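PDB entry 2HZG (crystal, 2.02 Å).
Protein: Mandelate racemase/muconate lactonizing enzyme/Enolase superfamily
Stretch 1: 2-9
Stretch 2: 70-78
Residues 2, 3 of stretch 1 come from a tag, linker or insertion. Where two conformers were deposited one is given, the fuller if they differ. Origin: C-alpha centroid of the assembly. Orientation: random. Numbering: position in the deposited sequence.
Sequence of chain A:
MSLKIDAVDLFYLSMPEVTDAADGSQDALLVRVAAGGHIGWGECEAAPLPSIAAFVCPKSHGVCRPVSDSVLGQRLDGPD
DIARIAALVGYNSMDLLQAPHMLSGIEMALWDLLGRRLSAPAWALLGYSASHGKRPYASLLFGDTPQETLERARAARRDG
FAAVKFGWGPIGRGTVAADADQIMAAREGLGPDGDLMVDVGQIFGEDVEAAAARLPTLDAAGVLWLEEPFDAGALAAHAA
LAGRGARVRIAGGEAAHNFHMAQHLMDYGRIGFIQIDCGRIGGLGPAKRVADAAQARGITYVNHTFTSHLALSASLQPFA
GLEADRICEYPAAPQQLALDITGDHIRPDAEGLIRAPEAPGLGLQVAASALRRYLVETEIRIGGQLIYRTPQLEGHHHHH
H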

# COMPACT_ATOMS: atom_id res chain seq x y z
N SER A 2 -6.27 -30.77 18.41
CA SER A 2 -6.49 -29.67 17.42
C SER A 2 -5.22 -28.85 17.27
O SER A 2 -4.39 -28.82 18.18
CB SER A 2 -7.65 -28.78 17.87
OG SER A 2 -7.25 -28.03 19.01
N LEU A 3 -5.07 -28.17 16.14
CA LEU A 3 -3.81 -27.50 15.81
C LEU A 3 -3.78 -26.00 16.09
O LEU A 3 -4.76 -25.29 15.81
CB LEU A 3 -3.49 -27.71 14.33
CG LEU A 3 -3.04 -29.07 13.80
CD1 LEU A 3 -2.68 -28.87 12.32
CD2 LEU A 3 -1.85 -29.62 14.58
N LYS A 4 -2.64 -25.55 16.60
CA LYS A 4 -2.33 -24.14 16.77
C LYS A 4 -0.97 -23.84 16.13
O LYS A 4 -0.03 -24.65 16.22
CB LYS A 4 -2.25 -23.75 18.25
CG LYS A 4 -3.57 -23.78 18.97
CD LYS A 4 -3.37 -23.26 20.40
CE LYS A 4 -4.72 -23.01 21.09
NZ LYS A 4 -4.52 -22.30 22.42
N ILE A 5 -0.86 -22.67 15.50
CA ILE A 5 0.43 -22.21 14.97
C ILE A 5 1.39 -21.99 16.12
O ILE A 5 1.16 -21.14 16.99
CB ILE A 5 0.26 -20.91 14.12
CG1 ILE A 5 -0.65 -21.21 12.90
CG2 ILE A 5 1.65 -20.35 13.70
CD1 ILE A 5 -1.20 -19.98 12.20
N ASP A 6 2.48 -22.76 16.14
CA ASP A 6 3.50 -22.74 17.20
C ASP A 6 4.76 -21.99 16.77
O ASP A 6 5.55 -21.57 17.60
CB ASP A 6 3.91 -24.19 17.57
CG ASP A 6 2.71 -25.10 17.85
OD1 ASP A 6 1.92 -24.81 18.77
OD2 ASP A 6 2.58 -26.13 17.16
N ALA A 7 4.98 -21.88 15.47
CA ALA A 7 6.22 -21.26 14.95
C ALA A 7 5.98 -20.65 13.58
O ALA A 7 5.23 -21.21 12.76
CB ALA A 7 7.38 -22.30 14.88
N VAL A 8 6.61 -19.52 13.33
CA VAL A 8 6.63 -18.93 11.99
C VAL A 8 8.03 -18.42 11.82
O VAL A 8 8.43 -17.44 12.49
CB VAL A 8 5.63 -17.75 11.81
CG1 VAL A 8 5.67 -17.22 10.35
CG2 VAL A 8 4.21 -18.14 12.22
N ASP A 9 8.79 -19.10 10.96
CA ASP A 9 10.16 -18.73 10.71
C ASP A 9 10.31 -18.10 9.35
O ASP A 9 9.77 -18.60 8.34
CB ASP A 9 11.10 -19.94 10.84
CG ASP A 9 11.13 -20.47 12.26
OD1 ASP A 9 11.45 -19.67 13.18
OD2 ASP A 9 10.78 -21.65 12.46
N SER A 70 -1.33 -11.65 15.25
CA SER A 70 -2.55 -12.22 14.69
C SER A 70 -2.36 -13.63 14.14
O SER A 70 -3.29 -14.20 13.57
CB SER A 70 -3.08 -11.32 13.57
OG SER A 70 -3.43 -10.04 14.09
N VAL A 71 -1.14 -14.15 14.26
CA VAL A 71 -0.78 -15.41 13.62
C VAL A 71 -0.28 -16.45 14.65
O VAL A 71 -0.83 -17.56 14.72
CB VAL A 71 0.28 -15.19 12.48
CG1 VAL A 71 0.68 -16.54 11.85
CG2 VAL A 71 -0.25 -14.23 11.40
N LEU A 72 0.75 -16.11 15.41
CA LEU A 72 1.30 -17.03 16.42
C LEU A 72 0.25 -17.39 17.43
O LEU A 72 -0.41 -16.51 17.98
CB LEU A 72 2.51 -16.43 17.14
CG LEU A 72 3.86 -16.44 16.40
CD1 LEU A 72 4.95 -15.84 17.31
CD2 LEU A 72 4.24 -17.87 15.97
N GLY A 73 0.07 -18.69 17.66
CA GLY A 73 -0.84 -19.17 18.72
C GLY A 73 -2.24 -19.36 18.21
O GLY A 73 -3.11 -19.85 18.93
N GLN A 74 -2.48 -18.96 16.96
CA GLN A 74 -3.82 -19.07 16.36
C GLN A 74 -4.22 -20.51 16.03
O GLN A 74 -3.39 -21.30 15.58
CB GLN A 74 -3.92 -18.19 15.11
CG GLN A 74 -3.93 -16.70 15.48
CD GLN A 74 -5.24 -16.32 16.17
OE1 GLN A 74 -6.29 -16.85 15.82
NE2 GLN A 74 -5.18 -15.43 17.16
N ARG A 75 -5.50 -20.83 16.24
CA ARG A 75 -6.02 -22.16 15.92
C ARG A 75 -6.12 -22.32 14.41
O ARG A 75 -6.54 -21.40 13.71
CB ARG A 75 -7.40 -22.39 16.55
CG ARG A 75 -7.40 -22.36 18.06
CD ARG A 75 -8.73 -22.91 18.66
NE ARG A 75 -8.53 -23.22 20.07
CZ ARG A 75 -7.98 -24.36 20.51
NH1 ARG A 75 -7.59 -25.30 19.65
NH2 ARG A 75 -7.82 -24.55 21.82
N LEU A 76 -5.73 -23.50 13.94
CA LEU A 76 -5.72 -23.81 12.53
C LEU A 76 -6.29 -25.21 12.33
O LEU A 76 -5.55 -26.20 12.12
CB LEU A 76 -4.29 -23.68 11.96
CG LEU A 76 -4.09 -23.82 10.44
CD1 LEU A 76 -4.72 -22.66 9.66
CD2 LEU A 76 -2.60 -23.94 10.12
N ASP A 77 -7.62 -25.27 12.42
CA ASP A 77 -8.40 -26.51 12.36
C ASP A 77 -8.98 -26.81 10.98
O ASP A 77 -9.65 -27.83 10.81
CB ASP A 77 -9.57 -26.44 13.35
CG ASP A 77 -9.12 -26.55 14.79
OD1 ASP A 77 -8.17 -27.34 15.05
OD2 ASP A 77 -9.71 -25.87 15.66
N GLY A 78 -8.74 -25.93 10.01
CA GLY A 78 -9.26 -26.11 8.67
C GLY A 78 -9.21 -24.82 7.87
O GLY A 78 -8.84 -23.78 8.41
O HOH W 1 -7.35 -25.60 17.10
O HOH W 2 -2.30 -20.04 21.73

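The two stretches meet through backbone pairing around a single bridge between Lys-4 and Arg-75, whose CA atoms lie 4.3 Å apart. Leu-76 N donates to Leu-3 O (2.8 Å, nearly linear), and Ile-5 N donates to Gln-74 O (2.9 Å). A third bond, Gly-73 N to Ile-5 O at 2.8 Å, is more bent, and comes from within a type II turn running from Val-71 to Gln-74. The turn is closed by Gln-74 N donating to Val-71 O (3.1 Å); Gly-73 adopts a positive phi of 89°, a value that favours glycine.

Ile-5 provides the apolar centre. Its CA-to-CB bond points toward the other stretch, and the m, t rotamer sends CD1 to 3.9 Å from Val-71 CG1, while CG2 lies 4.2 Å from Leu-72 CD2 and CG1 4.4 Å from Leu-76 CD2. Val-8, also directed toward the partner, is in the t rotamer and places CG2 3.9 Å from Val-71 CG1 and 3.8 Å from Leu-72 CD2. Leu-72 starts out pointing away, but its extended m, t side chain brings CD2 back to this apolar group.

Lys-4 and Arg-75 run alongside each other at the exposed margin. The lysine chain is extended, m then t throughout, and its CE lies over one face of the guanidinium, 3.5 Å from Arg-75 NH2. The like charges remain close, with Lys-4 NZ 4.0 Å from Arg-75 NH2; water 2 links Lys-4 NZ to Gly-73 O. Arg-75 likewise begins away from the partner, yet its chain returns, placing NH1 2.8 Å from OG of the tag residue Ser-2. Water 1 accepts from Arg-75 NH1 and donates to O of Leu-3, also from the tag. The m rotamer of Asp-77 brings OD1 within 3.4 Å of Leu-3 N, a weak hydrogen bond.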